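Local coordinates for protein Pcdhgb2 (Mus musculus, PDB 5SZR), which probably mediates calcium-dependent cell adhesion and may help establish and maintain specific neuronal connections, here represented by its extracellular cadherin domains 3 to 6, at residues A[125-130]-A[167-172]; A[153-158]-A[181-186]; A[173-178]-A[203-208]; A[211-216]-A[295-300]. One frame throughout, in Å; residues are numbered along the deposited sequence.

Contact 1. Residues A[125-130]-A[167-172]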
# COMPACT_ATOMS: atom_id res chain seq x y z
N LEU A 125 14.33 -13.72 11.07
CA LEU A 125 15.48 -14.21 10.31
C LEU A 125 15.72 -15.68 10.62
O LEU A 125 15.69 -16.10 11.78
CB LEU A 125 16.72 -13.39 10.66
CG LEU A 125 16.60 -11.91 10.32
CD1 LEU A 125 17.91 -11.17 10.56
CD2 LEU A 125 16.16 -11.77 8.88
N GLY A 126 15.94 -16.46 9.57
CA GLY A 126 16.16 -17.88 9.73
C GLY A 126 14.92 -18.73 9.75
O GLY A 126 15.00 -19.91 10.13
N THR A 127 13.77 -18.19 9.37
CA THR A 127 12.55 -18.98 9.30
C THR A 127 12.65 -19.99 8.16
O THR A 127 13.11 -19.67 7.06
CB THR A 127 11.34 -18.07 9.09
OG1 THR A 127 11.27 -17.10 10.16
CG2 THR A 127 10.05 -18.88 9.08
N VAL A 128 12.22 -21.22 8.44
CA VAL A 128 12.36 -22.31 7.48
C VAL A 128 11.19 -22.25 6.51
O VAL A 128 10.04 -22.52 6.88
CB VAL A 128 12.42 -23.67 8.19
CG1 VAL A 128 12.51 -24.79 7.17
CG2 VAL A 128 13.60 -23.70 9.14
N ILE A 129 11.48 -21.91 5.26
CA ILE A 129 10.43 -21.76 4.25
C ILE A 129 10.07 -23.10 3.63
O ILE A 129 8.89 -23.38 3.40
CB ILE A 129 10.87 -20.75 3.18
CG1 ILE A 129 11.24 -19.42 3.81
CG2 ILE A 129 9.76 -20.55 2.15
CD1 ILE A 129 11.70 -18.41 2.79
N ALA A 130 11.06 -23.93 3.33
CA ALA A 130 10.81 -25.15 2.59
C ALA A 130 11.92 -26.14 2.86
O ALA A 130 13.04 -25.77 3.21
CB ALA A 130 10.69 -24.88 1.08
N LEU A 167 15.53 -24.16 3.00
CA LEU A 167 15.46 -22.81 2.46
C LEU A 167 15.01 -21.86 3.56
O LEU A 167 13.90 -22.01 4.09
CB LEU A 167 14.51 -22.76 1.27
CG LEU A 167 14.40 -21.41 0.55
CD1 LEU A 167 15.74 -21.04 -0.07
CD2 LEU A 167 13.31 -21.44 -0.50
N VAL A 168 15.86 -20.90 3.91
CA VAL A 168 15.59 -20.02 5.04
C VAL A 168 15.68 -18.56 4.61
O VAL A 168 16.36 -18.22 3.64
CB VAL A 168 16.56 -20.29 6.22
CG1 VAL A 168 16.57 -21.77 6.57
CG2 VAL A 168 17.96 -19.78 5.88
N THR A 169 14.97 -17.71 5.35
CA THR A 169 15.11 -16.27 5.19
C THR A 169 16.37 -15.79 5.89
O THR A 169 16.74 -16.29 6.95
CB THR A 169 13.90 -15.54 5.78
OG1 THR A 169 13.81 -15.83 7.18
CG2 THR A 169 12.62 -15.95 5.10
N ASP A 170 17.04 -14.81 5.28
CA ASP A 170 18.12 -14.08 5.94
C ASP A 170 17.90 -12.58 5.82
O ASP A 170 18.87 -11.81 5.90
CB ASP A 170 19.48 -14.48 5.37
CG ASP A 170 19.69 -13.97 3.96
OD1 ASP A 170 20.84 -13.63 3.61
OD2 ASP A 170 18.70 -13.91 3.20
N ARG A 171 16.66 -12.15 5.64
CA ARG A 171 16.31 -10.76 5.43
C ARG A 171 14.89 -10.55 5.92
O ARG A 171 14.03 -11.42 5.75
CB ARG A 171 16.43 -10.40 3.94
CG ARG A 171 16.18 -8.94 3.60
CD ARG A 171 16.30 -8.72 2.10
NE ARG A 171 17.62 -9.10 1.59
CZ ARG A 171 17.96 -9.08 0.31
NH1 ARG A 171 17.09 -8.70 -0.61
NH2 ARG A 171 19.18 -9.44 -0.06
N THR A 172 14.65 -9.41 6.57
CA THR A 172 13.30 -9.08 7.01
C THR A 172 12.40 -8.85 5.81
O THR A 172 12.79 -8.21 4.83
CB THR A 172 13.31 -7.82 7.89
OG1 THR A 172 14.16 -6.84 7.29
CG2 THR A 172 13.81 -8.14 9.29

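Contact 2. Residues A[153-158]-A[181-186]. With NAG (2-acetamido-2-deoxy-beta-D-glucopyranose), chain D.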
# COMPACT_ATOMS: atom_id res chain seq x y z
N GLU A 153 17.27 -12.19 -3.27
CA GLU A 153 16.04 -11.61 -2.74
C GLU A 153 15.84 -11.91 -1.27
O GLU A 153 14.75 -11.66 -0.74
CB GLU A 153 14.84 -12.09 -3.56
CG GLU A 153 14.88 -11.63 -5.01
CD GLU A 153 13.55 -11.81 -5.72
OE1 GLU A 153 12.92 -12.88 -5.55
OE2 GLU A 153 13.13 -10.88 -6.44
N GLY A 154 16.85 -12.44 -0.59
CA GLY A 154 16.78 -12.71 0.82
C GLY A 154 16.45 -14.13 1.21
O GLY A 154 15.77 -14.34 2.22
N PHE A 155 16.90 -15.12 0.44
CA PHE A 155 16.64 -16.52 0.75
C PHE A 155 17.93 -17.31 0.57
O PHE A 155 18.62 -17.16 -0.44
CB PHE A 155 15.53 -17.08 -0.15
CG PHE A 155 14.29 -16.24 -0.16
CD1 PHE A 155 13.51 -16.13 0.98
CD2 PHE A 155 13.90 -15.56 -1.30
CE1 PHE A 155 12.36 -15.35 0.98
CE2 PHE A 155 12.75 -14.78 -1.30
CZ PHE A 155 11.98 -14.67 -0.16
N VAL A 156 18.25 -18.14 1.56
CA VAL A 156 19.52 -18.85 1.62
C VAL A 156 19.25 -20.34 1.84
O VAL A 156 18.30 -20.70 2.55
CB VAL A 156 20.42 -18.28 2.74
CG1 VAL A 156 21.70 -19.09 2.88
CG2 VAL A 156 20.74 -16.83 2.46
N LEU A 157 20.07 -21.18 1.22
CA LEU A 157 20.00 -22.63 1.40
C LEU A 157 20.95 -23.06 2.51
O LEU A 157 22.15 -22.79 2.44
CB LEU A 157 20.35 -23.36 0.11
CG LEU A 157 19.25 -23.59 -0.92
CD1 LEU A 157 19.74 -24.59 -1.96
CD2 LEU A 157 17.97 -24.06 -0.26
N LYS A 158 20.42 -23.73 3.52
CA LYS A 158 21.22 -24.31 4.59
C LYS A 158 21.26 -25.82 4.41
O LYS A 158 20.21 -26.45 4.22
CB LYS A 158 20.65 -23.95 5.97
CG LYS A 158 20.44 -22.46 6.20
CD LYS A 158 21.75 -21.70 6.34
CE LYS A 158 21.50 -20.27 6.81
NZ LYS A 158 22.75 -19.48 6.97
N TYR A 181 6.86 -13.81 -4.23
CA TYR A 181 8.22 -14.19 -4.59
C TYR A 181 8.21 -15.44 -5.46
O TYR A 181 7.48 -16.40 -5.18
CB TYR A 181 9.08 -14.48 -3.36
CG TYR A 181 9.57 -13.27 -2.60
CD1 TYR A 181 10.56 -12.45 -3.13
CD2 TYR A 181 9.06 -12.96 -1.35
CE1 TYR A 181 11.02 -11.35 -2.43
CE2 TYR A 181 9.51 -11.86 -0.65
CZ TYR A 181 10.49 -11.06 -1.19
OH TYR A 181 10.94 -9.97 -0.49
N ASN A 182 9.04 -15.44 -6.50
CA ASN A 182 9.32 -16.63 -7.29
C ASN A 182 10.79 -17.00 -7.07
O ASN A 182 11.69 -16.30 -7.54
CB ASN A 182 9.03 -16.41 -8.78
CG ASN A 182 7.57 -16.67 -9.13
OD1 ASN A 182 6.89 -17.43 -8.44
ND2 ASN A 182 7.09 -16.05 -10.20
N VAL A 183 11.02 -18.09 -6.34
CA VAL A 183 12.36 -18.52 -5.95
C VAL A 183 12.72 -19.75 -6.76
O VAL A 183 12.07 -20.80 -6.64
CB VAL A 183 12.44 -18.79 -4.44
CG1 VAL A 183 13.87 -19.11 -4.03
CG2 VAL A 183 11.90 -17.60 -3.66
N THR A 184 13.77 -19.64 -7.57
CA THR A 184 14.24 -20.72 -8.43
C THR A 184 15.43 -21.41 -7.78
O THR A 184 16.47 -20.78 -7.55
CB THR A 184 14.63 -20.19 -9.81
OG1 THR A 184 13.45 -19.78 -10.51
CG2 THR A 184 15.34 -21.27 -10.61
N ILE A 185 15.28 -22.70 -7.48
CA ILE A 185 16.34 -23.51 -6.91
C ILE A 185 16.89 -24.41 -8.01
O ILE A 185 16.14 -25.15 -8.65
CB ILE A 185 15.84 -24.33 -5.71
CG1 ILE A 185 15.49 -23.40 -4.55
CG2 ILE A 185 16.88 -25.37 -5.30
CD1 ILE A 185 15.01 -24.12 -3.32
N VAL A 186 18.20 -24.35 -8.23
CA VAL A 186 18.87 -25.08 -9.30
C VAL A 186 19.75 -26.16 -8.68
O VAL A 186 20.48 -25.90 -7.72
CB VAL A 186 19.70 -24.15 -10.20
CG1 VAL A 186 20.39 -24.94 -11.30
CG2 VAL A 186 18.82 -23.06 -10.79
C1 NAG D . 5.72 -16.23 -10.62
C2 NAG D . 5.01 -14.89 -10.84
C3 NAG D . 3.55 -15.14 -11.20
C4 NAG D . 3.46 -16.03 -12.43
C5 NAG D . 4.22 -17.34 -12.18
C6 NAG D . 4.27 -18.24 -13.40
C7 NAG D . 5.78 -12.88 -9.67
C8 NAG D . 5.79 -12.12 -8.37
N2 NAG D . 5.12 -14.04 -9.67
O3 NAG D . 2.91 -13.89 -11.43
O4 NAG D . 2.09 -16.30 -12.73
O5 NAG D . 5.58 -17.05 -11.81
O6 NAG D . 5.04 -17.66 -14.44
O7 NAG D . 6.36 -12.46 -10.67
O HOH W 1 10.75 -13.40 -7.11

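Contact 3. Residues A[173-178]-A[203-208]. With CA (calcium ion), chain N; CA (calcium ion), chain M.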
# COMPACT_ATOMS: atom_id res chain seq x y z
N LEU A 173 11.19 -9.39 5.88
CA LEU A 173 10.24 -9.29 4.79
C LEU A 173 9.34 -8.07 4.97
O LEU A 173 9.29 -7.45 6.03
CB LEU A 173 9.42 -10.57 4.69
CG LEU A 173 10.28 -11.82 4.46
CD1 LEU A 173 9.53 -13.09 4.83
CD2 LEU A 173 10.76 -11.89 3.02
N ASP A 174 8.61 -7.73 3.90
CA ASP A 174 7.70 -6.59 3.95
C ASP A 174 6.68 -6.77 2.82
O ASP A 174 7.01 -6.56 1.65
CB ASP A 174 8.45 -5.27 3.81
CG ASP A 174 7.52 -4.06 3.86
OD1 ASP A 174 6.35 -4.22 4.24
OD2 ASP A 174 7.98 -2.96 3.50
N ARG A 175 5.46 -7.16 3.19
CA ARG A 175 4.42 -7.37 2.19
C ARG A 175 4.13 -6.10 1.41
O ARG A 175 3.87 -6.14 0.20
CB ARG A 175 3.14 -7.88 2.85
CG ARG A 175 2.09 -8.34 1.86
CD ARG A 175 0.70 -8.31 2.45
NE ARG A 175 0.23 -6.94 2.67
CZ ARG A 175 -0.35 -6.20 1.74
NH1 ARG A 175 -0.55 -6.69 0.53
NH2 ARG A 175 -0.75 -4.96 2.02
N GLU A 176 4.17 -4.94 2.08
CA GLU A 176 3.86 -3.68 1.42
C GLU A 176 4.87 -3.34 0.33
O GLU A 176 4.55 -2.55 -0.57
CB GLU A 176 3.77 -2.56 2.46
CG GLU A 176 2.44 -2.52 3.22
CD GLU A 176 2.30 -3.64 4.24
OE1 GLU A 176 3.29 -3.94 4.95
OE2 GLU A 176 1.20 -4.22 4.35
N ALA A 177 6.08 -3.91 0.37
CA ALA A 177 7.09 -3.69 -0.66
C ALA A 177 7.11 -4.81 -1.70
O ALA A 177 7.10 -4.53 -2.90
CB ALA A 177 8.47 -3.54 -0.01
N ILE A 178 7.16 -6.07 -1.26
CA ILE A 178 7.14 -7.22 -2.17
C ILE A 178 6.14 -8.25 -1.65
O ILE A 178 6.42 -8.93 -0.65
CB ILE A 178 8.53 -7.85 -2.32
CG1 ILE A 178 9.52 -6.85 -2.92
CG2 ILE A 178 8.45 -9.09 -3.17
CD1 ILE A 178 10.95 -7.31 -2.86
N LEU A 203 6.24 -17.86 -3.39
CA LEU A 203 6.00 -17.48 -2.00
C LEU A 203 4.96 -16.37 -1.94
O LEU A 203 5.10 -15.33 -2.60
CB LEU A 203 7.30 -17.02 -1.34
CG LEU A 203 8.37 -18.11 -1.24
CD1 LEU A 203 9.58 -17.62 -0.47
CD2 LEU A 203 7.77 -19.36 -0.60
N HIS A 204 3.93 -16.59 -1.14
CA HIS A 204 2.91 -15.58 -0.86
C HIS A 204 3.19 -15.00 0.52
O HIS A 204 3.23 -15.73 1.51
CB HIS A 204 1.52 -16.19 -0.92
CG HIS A 204 1.06 -16.52 -2.31
ND1 HIS A 204 1.58 -15.90 -3.42
CD2 HIS A 204 0.14 -17.41 -2.76
CE1 HIS A 204 1.00 -16.39 -4.50
NE2 HIS A 204 0.12 -17.31 -4.13
N ILE A 205 3.41 -13.69 0.58
CA ILE A 205 3.70 -13.01 1.83
C ILE A 205 2.38 -12.50 2.41
O ILE A 205 1.70 -11.68 1.78
CB ILE A 205 4.68 -11.85 1.63
CG1 ILE A 205 5.96 -12.34 0.94
CG2 ILE A 205 5.00 -11.19 2.96
CD1 ILE A 205 6.78 -13.31 1.77
N SER A 206 2.01 -13.00 3.59
CA SER A 206 0.76 -12.61 4.22
C SER A 206 0.94 -11.34 5.06
O SER A 206 2.05 -11.00 5.49
CB SER A 206 0.21 -13.75 5.09
OG SER A 206 1.14 -14.12 6.09
N ASP A 207 -0.17 -10.66 5.31
CA ASP A 207 -0.13 -9.32 5.90
C ASP A 207 -0.13 -9.38 7.42
O ASP A 207 -0.75 -10.25 8.03
CB ASP A 207 -1.32 -8.49 5.42
CG ASP A 207 -1.29 -7.06 5.96
OD1 ASP A 207 -0.32 -6.33 5.64
OD2 ASP A 207 -2.23 -6.67 6.68
N VAL A 208 0.58 -8.43 8.02
CA VAL A 208 0.57 -8.15 9.45
C VAL A 208 0.21 -6.68 9.62
O VAL A 208 0.49 -5.85 8.75
CB VAL A 208 1.94 -8.49 10.09
CG1 VAL A 208 2.03 -7.99 11.52
CG2 VAL A 208 2.18 -9.99 10.04
CA CA N . 1.26 -4.96 6.67
CA CA M . 5.14 -4.46 6.24
O HOH W 2 7.42 -4.78 6.89
O HOH W 3 5.43 -1.97 6.45

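Contact 4. Residues A[211-216]-A[295-300]. With CA (calcium ion), chain O; MAN (alpha-D-mannopyranose), chain Y; NAG (2-acetamido-2-deoxy-beta-D-glucopyranose), chain E.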
# COMPACT_ATOMS: atom_id res chain seq x y z
N ASN A 211 1.32 -1.13 9.98
CA ASN A 211 1.23 0.22 9.44
C ASN A 211 0.10 0.97 10.13
O ASN A 211 -1.05 0.53 10.11
CB ASN A 211 0.99 0.20 7.93
CG ASN A 211 2.22 -0.23 7.15
OD1 ASN A 211 3.11 0.58 6.88
ND2 ASN A 211 2.28 -1.51 6.80
N ALA A 212 0.44 2.09 10.75
CA ALA A 212 -0.57 2.94 11.37
C ALA A 212 -1.24 3.81 10.31
O ALA A 212 -0.60 4.22 9.34
CB ALA A 212 0.06 3.82 12.45
N PRO A 213 -2.54 4.08 10.44
CA PRO A 213 -3.19 5.03 9.53
C PRO A 213 -2.49 6.38 9.55
O PRO A 213 -1.91 6.78 10.57
CB PRO A 213 -4.62 5.12 10.06
CG PRO A 213 -4.59 4.49 11.42
CD PRO A 213 -3.49 3.48 11.39
N VAL A 214 -2.50 7.05 8.41
CA VAL A 214 -1.87 8.36 8.25
C VAL A 214 -2.87 9.30 7.59
O VAL A 214 -3.40 8.98 6.52
CB VAL A 214 -0.58 8.26 7.40
CG1 VAL A 214 -0.03 9.66 7.13
CG2 VAL A 214 0.45 7.40 8.10
N PHE A 215 -3.11 10.44 8.22
CA PHE A 215 -4.06 11.40 7.68
C PHE A 215 -3.50 12.08 6.44
O PHE A 215 -2.29 12.32 6.33
CB PHE A 215 -4.43 12.46 8.73
CG PHE A 215 -5.46 11.99 9.72
CD1 PHE A 215 -5.09 11.53 10.97
CD2 PHE A 215 -6.81 12.02 9.40
CE1 PHE A 215 -6.04 11.11 11.88
CE2 PHE A 215 -7.76 11.60 10.30
CZ PHE A 215 -7.38 11.14 11.55
N HIS A 216 -4.40 12.39 5.50
CA HIS A 216 -3.99 12.99 4.23
C HIS A 216 -3.40 14.39 4.42
O HIS A 216 -2.60 14.84 3.60
CB HIS A 216 -5.19 13.01 3.28
CG HIS A 216 -4.85 13.41 1.88
ND1 HIS A 216 -4.53 12.49 0.90
CD2 HIS A 216 -4.81 14.62 1.28
CE1 HIS A 216 -4.29 13.12 -0.23
NE2 HIS A 216 -4.45 14.41 -0.03
N LEU A 295 -9.04 14.83 16.16
CA LEU A 295 -9.64 13.61 15.63
C LEU A 295 -8.61 12.49 15.60
O LEU A 295 -7.40 12.72 15.63
CB LEU A 295 -10.22 13.84 14.23
CG LEU A 295 -11.29 14.93 14.12
CD1 LEU A 295 -10.66 16.27 13.75
CD2 LEU A 295 -12.36 14.54 13.11
N GLN A 296 -9.11 11.25 15.54
CA GLN A 296 -8.26 10.07 15.54
C GLN A 296 -8.71 9.10 14.46
O GLN A 296 -9.91 8.85 14.30
CB GLN A 296 -8.27 9.37 16.90
CG GLN A 296 -7.52 8.05 16.90
CD GLN A 296 -7.51 7.37 18.25
OE1 GLN A 296 -6.61 7.59 19.06
NE2 GLN A 296 -8.51 6.53 18.51
N ALA A 297 -7.74 8.57 13.72
CA ALA A 297 -7.96 7.48 12.78
C ALA A 297 -7.38 6.20 13.36
O ALA A 297 -6.23 6.18 13.79
CB ALA A 297 -7.32 7.77 11.42
N ARG A 298 -8.18 5.14 13.35
CA ARG A 298 -7.84 3.89 14.02
C ARG A 298 -8.10 2.73 13.06
O ARG A 298 -9.15 2.70 12.40
CB ARG A 298 -8.67 3.73 15.29
CG ARG A 298 -8.27 2.60 16.20
CD ARG A 298 -9.19 2.56 17.40
NE ARG A 298 -8.59 1.80 18.50
CZ ARG A 298 -7.69 2.31 19.34
NH1 ARG A 298 -7.19 1.55 20.31
NH2 ARG A 298 -7.29 3.56 19.21
N ASP A 299 -7.15 1.80 12.96
CA ASP A 299 -7.42 0.62 12.15
C ASP A 299 -8.04 -0.48 13.02
O ASP A 299 -8.13 -0.36 14.24
CB ASP A 299 -6.15 0.13 11.43
CG ASP A 299 -5.07 -0.43 12.37
OD1 ASP A 299 -5.38 -1.01 13.43
OD2 ASP A 299 -3.88 -0.29 12.02
N HIS A 300 -8.47 -1.56 12.37
CA HIS A 300 -9.13 -2.67 13.05
C HIS A 300 -8.25 -3.92 13.07
O HIS A 300 -8.73 -5.03 12.85
CB HIS A 300 -10.48 -2.97 12.39
CG HIS A 300 -11.51 -1.91 12.63
ND1 HIS A 300 -12.13 -1.72 13.85
CD2 HIS A 300 -12.03 -0.97 11.80
CE1 HIS A 300 -12.98 -0.72 13.76
NE2 HIS A 300 -12.94 -0.25 12.52
CA CA O . -2.86 -0.89 9.67
C1 MAN Y . -9.24 10.01 1.82
C2 MAN Y . -10.20 8.84 1.55
C3 MAN Y . -9.52 7.51 1.90
C4 MAN Y . -8.13 7.39 1.24
C5 MAN Y . -7.27 8.63 1.50
C6 MAN Y . -5.99 8.62 0.68
O2 MAN Y . -10.52 8.74 0.15
O3 MAN Y . -10.32 6.39 1.52
O4 MAN Y . -7.47 6.26 1.78
O5 MAN Y . -8.00 9.84 1.16
O6 MAN Y . -5.14 9.67 1.14
C1 NAG E . -3.77 9.73 19.92
C2 NAG E . -2.86 8.58 20.33
C3 NAG E . -3.66 7.56 21.13
C4 NAG E . -4.39 8.24 22.29
C5 NAG E . -5.16 9.47 21.79
C6 NAG E . -5.77 10.30 22.90
C7 NAG E . -1.01 8.28 18.74
C8 NAG E . -0.52 7.54 17.53
N2 NAG E . -2.24 7.95 19.17
O3 NAG E . -2.81 6.53 21.61
O4 NAG E . -5.30 7.33 22.89
O5 NAG E . -4.29 10.34 21.06
O6 NAG E . -5.77 9.61 24.14
O7 NAG E . -0.33 9.13 19.30

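Contact 1. Residues A[125-130]-A[167-172]
A classic beta bulge interrupts the pairing of strands 128-135 and 164-169: Ile-129 and Ala-130 both face Leu-167. Ile-129 N gives a short bond to Leu-167 O (2.7 Å), and Leu-167 N answers to Ala-130 O at 3.0 Å. One step back, Val-128 and Val-168 form a non-hydrogen-bonded pair. There Thr-127 O accepts from Thr-169 N and also lies 3.2 Å from Val-168 CA, a CA-H...O contact. Thr-169 then holds the turn that leads into the strand. Its OG1 sits between its own backbone N and carbonyl carbon (chi1 61°), where it accepts from Thr-127 N at 3.2 Å and, weakly, from Gly-126 N. The firmer bond of Gly-126 N goes to Thr-169 O at 2.7 Å, with the donor above the carbonyl plane. Thr-127 OG1, alongside, bonds instead to Pro-124 O. The methyl branch of Thr-169 turns to the other neighbour: CG2 meets Ile-129 CD1 at 3.5 Å, a tight contact between side chains that cross at about a right angle, and Ile-129 goes on to touch Phe-155 and Leu-203 inside the domain. At the far end Leu-125 CD2 rests on the backbone of Arg-171, 3.3 Å from its N. This is the bulged B-E strand pairing in one sheet of the Greek-key cadherin sandwich.

Contact 2. Residues A[153-158]-A[181-186]
Glu-153 comes first, sliding past Tyr-181 in the opposite direction, so that its OE1 lies 3.4 Å from Tyr-181 CD1 at the edge of the ring. Glu-153 OE1 also accepts a hydrogen bond of 2.7 Å from a water, which in turn accepts from Asn-182 N, carrying the polar link from carboxylate to strand backbone. The side chain of Asn-182 leaves the backbone away from strand 155-159; its ND2 bears an N-linked N-acetylglucosamine, and its OD1 is hydrogen-bonded to Thr-202 OG1. Phe-155 follows and makes a T-shaped stack. Its rim atom CZ stands 3.5 Å above the plane of the Tyr-181 ring, over its centre, with the two planes at 87°. The strands concerned, 155-159 and 180-189, belong to opposite sheets of the cadherin sandwich; their axes pass 9.8 Å apart at 33°, and at this separation the segments meet through side chains and one water, with no direct hydrogen bond. Phe-155 also reaches Val-183, whose CG2, anti to its carbonyl carbon, comes within 3.7 Å of Phe-155 CD2. Two residues on, Leu-157 points into the same interior, touching Ile-185 more lightly, CD2 to CD1 at 4.3 Å, while Val-149 of strand 145-149 packs against both.

Contact 3. Residues A[173-178]-A[203-208]
Arg-175 and Ile-205 form the close-packed half of this contact. Ile-205 CG2 lies 3.8 Å from Arg-175 CB, and Arg-175 CG comes as near as 3.4 Å to Ile-205 O; behind them the side chains of Ile-205 and Leu-173 cross at about a right angle, CD1 to CD1 at 4.1 Å. With CG anti to its backbone N (chi1 -170°), the arginine passes over Ile-205 O and then bends at chi3 (70°), which swings NE toward Asp-207. Arg-175 NE bonds Asp-207 OD1 at 3.1 Å, meeting that oxygen from above the carboxylate plane, and NH2 forms a salt bridge with Glu-176 OE2. Glu-176 OE2 and Asp-207 OD1 stand 2.9 Å apart because both bind one calcium ion, to which Glu-176 OE1 adds a longer bond and which Val-208 O also ligates. An alanine here would probably leave Asp-207 OD1 and Glu-176 OE2 without their guanidinium partner and open a gap beside Ile-205 O.

Away from Ile-205 the contact thins: the exposed Ile-178 reaches it only through its backbone O, and a second calcium ion, bound by Glu-176 OE1 and Asp-174 OD1, is partly ligated by water. Glu-121 and Asp-210 serve both ions, and Asp-243 reaches in from the next domain to the first. Asp-207 OD2 is left to Asn-247. Asp-Arg-Glu at 174-176 is the DRE motif of cadherin repeats, and Asp-207 opens the DXNDN linker. Such a concentration of carboxylates probably depends on the metals, with the arginine as a second-shell counter-charge, consistent with a junction that stiffens when calcium is bound.

Contact 4. Residues A[211-216]-A[295-300]
Asn-211 O and Asp-299 OD2 lie 3.5 Å apart, brought together by one calcium ion. The metal is 2.3 Å from Asn-211 O and 2.6 Å from Asp-299 OD2. Asn-209, Asp-241, Asp-243 and Asn-247 complete the site. The other carboxylate oxygen, Asp-299 OD1, is gripped by the backbone N-H groups of Gly-301 and Leu-305, which would hold the ligand group from turning.

Away from the metal the contact turns apolar. Pro-213 lays its ring against strand 290-299, with CG 3.3 Å from Ala-297 O and CB 4.0 Å from Ala-297 CB. Phe-215 points its CZ into the same residue, 3.4 Å from Ala-297 CB, and is surrounded by Val-237, Ala-239, Tyr-252 and Val-309 between the sheets of the sandwich. An alanine in place of Phe-215 would probably open a gap between Ala-297 CB and these surrounding side chains. On the outside, His-216 ND1 and O6 of a mannose attached to the protein share a hydrogen bond of 2.9 Å. With a calcium ligand two residues before the buried Pro-213, metal binding probably helps fix the interdomain linker against the start of the next cadherin sandwich.

Contacts 1 to 3 belong to one cadherin domain, and contact 4 to the next along the rod. Contact 1 is pairing within a sheet, partly buried and rich in backbone bonds, whereas contact 2 packs one sheet on the other, and its segments share no direct hydrogen bond. They share an interior: Ile-129 touches Phe-155, and Leu-203 of contact 3 lies against both. Contact 3 is a surface contact at the end of the domain, beside the calcium ions, with Tyr-181 bordering its apolar part. Contact 4, buried, mixes both styles, with metal at one end and aromatic packing at the other. Glu-176 and Asn-211 touch across the junction.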